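Long-range contact in metastasis-associated protein MTA1 (Homo sapiens, PDB 6G16), which probably acts as a scaffold subunit of the NuRD chromatin-remodelling complex, using its R1 domain to recruit the histone chaperone RBBP4 or RBBP7: residues 19-24 with 49-54. Numbering follows the deposited sequence.
Sequences RIARRL and AECTAR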
loop_
_atom_site.group_PDB
_atom_site.type_symbol
_atom_site.label_atom_id
_atom_site.label_comp_id
_atom_site.label_asym_id
_atom_site.label_seq_id
_atom_site.Cartn_x
_atom_site.Cartn_y
_atom_site.Cartn_z
ATOM N N ARG B 19 -10.193 -9.054 -23.037
ATOM C CA ARG B 19 -10.311 -10.003 -21.935
ATOM C C ARG B 19 -10.443 -11.446 -22.413
ATOM O O ARG B 19 -9.756 -12.343 -21.899
ATOM C CB ARG B 19 -11.489 -9.674 -21.030
ATOM C CG ARG B 19 -11.355 -8.378 -20.279
ATOM C CD ARG B 19 -12.253 -8.359 -19.040
ATOM N NE ARG B 19 -12.097 -7.100 -18.318
ATOM C CZ ARG B 19 -12.590 -5.924 -18.714
ATOM N NH1 ARG B 19 -13.325 -5.830 -19.836
ATOM N NH2 ARG B 19 -12.353 -4.820 -17.991
ATOM N N ILE B 20 -11.320 -11.676 -23.385
ATOM C CA ILE B 20 -11.487 -13.034 -23.941
ATOM C C ILE B 20 -10.298 -13.463 -24.796
ATOM O O ILE B 20 -9.948 -14.643 -24.819
ATOM C CB ILE B 20 -12.828 -13.230 -24.697
ATOM C CG1 ILE B 20 -12.921 -12.317 -25.941
ATOM C CG2 ILE B 20 -14.001 -13.066 -23.706
ATOM C CD1 ILE B 20 -14.315 -11.729 -26.222
ATOM N N ALA B 21 -9.662 -12.518 -25.472
ATOM C CA ALA B 21 -8.449 -12.837 -26.204
ATOM C C ALA B 21 -7.349 -13.382 -25.276
ATOM O O ALA B 21 -6.620 -14.308 -25.640
ATOM C CB ALA B 21 -7.942 -11.612 -26.954
ATOM N N ARG B 22 -7.227 -12.781 -24.095
ATOM C CA ARG B 22 -6.224 -13.189 -23.117
ATOM C C ARG B 22 -6.443 -14.644 -22.709
ATOM O O ARG B 22 -5.475 -15.382 -22.488
ATOM C CB ARG B 22 -6.259 -12.277 -21.879
ATOM C CG ARG B 22 -5.763 -10.864 -22.128
ATOM C CD ARG B 22 -5.597 -10.050 -20.861
ATOM N NE ARG B 22 -6.777 -10.119 -20.012
ATOM C CZ ARG B 22 -7.411 -9.089 -19.451
ATOM N NH1 ARG B 22 -7.010 -7.838 -19.615
ATOM N NH2 ARG B 22 -8.467 -9.333 -18.677
ATOM N N ARG B 23 -7.709 -15.056 -22.606
ATOM C CA ARG B 23 -8.025 -16.446 -22.240
ATOM C C ARG B 23 -7.816 -17.372 -23.430
ATOM O O ARG B 23 -7.082 -18.352 -23.326
ATOM C CB ARG B 23 -9.423 -16.570 -21.643
ATOM C CG ARG B 23 -9.477 -16.069 -20.202
ATOM C CD ARG B 23 -10.747 -16.496 -19.481
ATOM N NE ARG B 23 -10.795 -16.081 -18.069
ATOM C CZ ARG B 23 -10.322 -16.775 -17.026
ATOM N NH1 ARG B 23 -9.720 -17.949 -17.192
ATOM N NH2 ARG B 23 -10.448 -16.286 -15.793
ATOM N N LEU B 24 -8.398 -17.029 -24.573
ATOM C CA LEU B 24 -8.181 -17.790 -25.812
ATOM C C LEU B 24 -6.732 -18.050 -26.181
ATOM O O LEU B 24 -6.402 -19.157 -26.605
ATOM C CB LEU B 24 -8.817 -17.067 -27.002
ATOM C CG LEU B 24 -10.298 -17.356 -27.279
ATOM C CD1 LEU B 24 -10.592 -16.988 -28.739
ATOM C CD2 LEU B 24 -10.677 -18.827 -26.997
ATOM N N ALA B 49 -3.892 -11.917 -33.982
ATOM C CA ALA B 49 -4.066 -12.834 -35.084
ATOM C C ALA B 49 -4.806 -14.065 -34.614
ATOM O O ALA B 49 -5.914 -14.347 -35.090
ATOM C CB ALA B 49 -2.716 -13.215 -35.670
ATOM N N GLU B 50 -4.221 -14.773 -33.645
ATOM C CA GLU B 50 -4.800 -16.045 -33.192
ATOM C C GLU B 50 -6.174 -15.872 -32.534
ATOM O O GLU B 50 -6.980 -16.789 -32.544
ATOM C CB GLU B 50 -3.863 -16.789 -32.255
ATOM C CG GLU B 50 -4.077 -18.306 -32.291
ATOM C CD GLU B 50 -3.749 -19.020 -30.979
ATOM O OE1 GLU B 50 -3.635 -18.374 -29.893
ATOM O OE2 GLU B 50 -3.637 -20.266 -31.031
ATOM N N CYS B 51 -6.439 -14.700 -31.968
ATOM C CA CYS B 51 -7.766 -14.406 -31.439
ATOM C C CYS B 51 -8.794 -14.268 -32.572
ATOM O O CYS B 51 -9.885 -14.898 -32.516
ATOM C CB CYS B 51 -7.753 -13.139 -30.605
ATOM S SG CYS B 51 -9.380 -12.772 -29.856
ATOM N N THR B 52 -8.458 -13.448 -33.580
ATOM C CA THR B 52 -9.354 -13.256 -34.747
ATOM C C THR B 52 -9.601 -14.588 -35.493
ATOM O O THR B 52 -10.717 -14.841 -35.977
ATOM C CB THR B 52 -8.878 -12.147 -35.720
ATOM O OG1 THR B 52 -7.572 -12.450 -36.222
ATOM C CG2 THR B 52 -8.850 -10.779 -35.025
ATOM N N ALA B 53 -8.579 -15.450 -35.534
ATOM C CA ALA B 53 -8.701 -16.784 -36.152
ATOM C C ALA B 53 -9.596 -17.757 -35.349
ATOM O O ALA B 53 -10.486 -18.403 -35.915
ATOM C CB ALA B 53 -7.324 -17.394 -36.356
ATOM N N ARG B 54 -9.379 -17.836 -34.041
ATOM C CA ARG B 54 -10.144 -18.743 -33.163
ATOM C C ARG B 54 -11.420 -18.121 -32.524
ATOM O O ARG B 54 -11.945 -18.655 -31.522
ATOM C CB ARG B 54 -9.230 -19.260 -32.038
ATOM C CG ARG B 54 -8.057 -20.101 -32.500
ATOM C CD ARG B 54 -7.051 -20.271 -31.363
ATOM N NE ARG B 54 -7.618 -20.899 -30.159
ATOM C CZ ARG B 54 -6.912 -21.308 -29.098
ATOM N NH1 ARG B 54 -5.587 -21.165 -29.064
ATOM N NH2 ARG B 54 -7.544 -21.869 -28.056
#
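Two short helices cross almost at right angles (95°) here, helix 16-24 against the last turns of helix 44-53, in a small contact that is apolar at one end and polar at the other. The segment axes pass 9.4 Å apart. The backbones come nearest at Ala21 and Cys51, whose CA atoms are 5.5 Å apart. Cys51 SG, anti to the backbone N (chi1 -177°), lies 3.4 Å from the methyl carbon CB of Ala21. Both residues are buried, and each also packs against an aromatic side chain of the other protein in the complex. In this part of the MTA R1 domain the helix also serves the partner: Arg22 and Arg23, on the same helix as Ala21, each form a salt bridge with an acidic side chain of that protein. A turn beyond Ala21, Leu24 points at the end of helix 44-53 and lays its CD1 methyl 3.5 Å from the carbonyl O of Arg54, the first residue to leave helical geometry. The Arg54 chain bends at chi3, bringing one face of its guanidinium to the carbonyl of Leu24, whose O lies 3.3 Å from Arg54 CZ. Since this oxygen sits over the flat face, the N-H groups do not point at it and no hydrogen bond forms, although the attraction is probably favourable electrostatically. The in-plane edge is used instead by Glu50, one turn back: its OE2 accepts from Arg54 NH1 at 2.9 Å in a salt bridge, approached from 53° above the carboxylate plane.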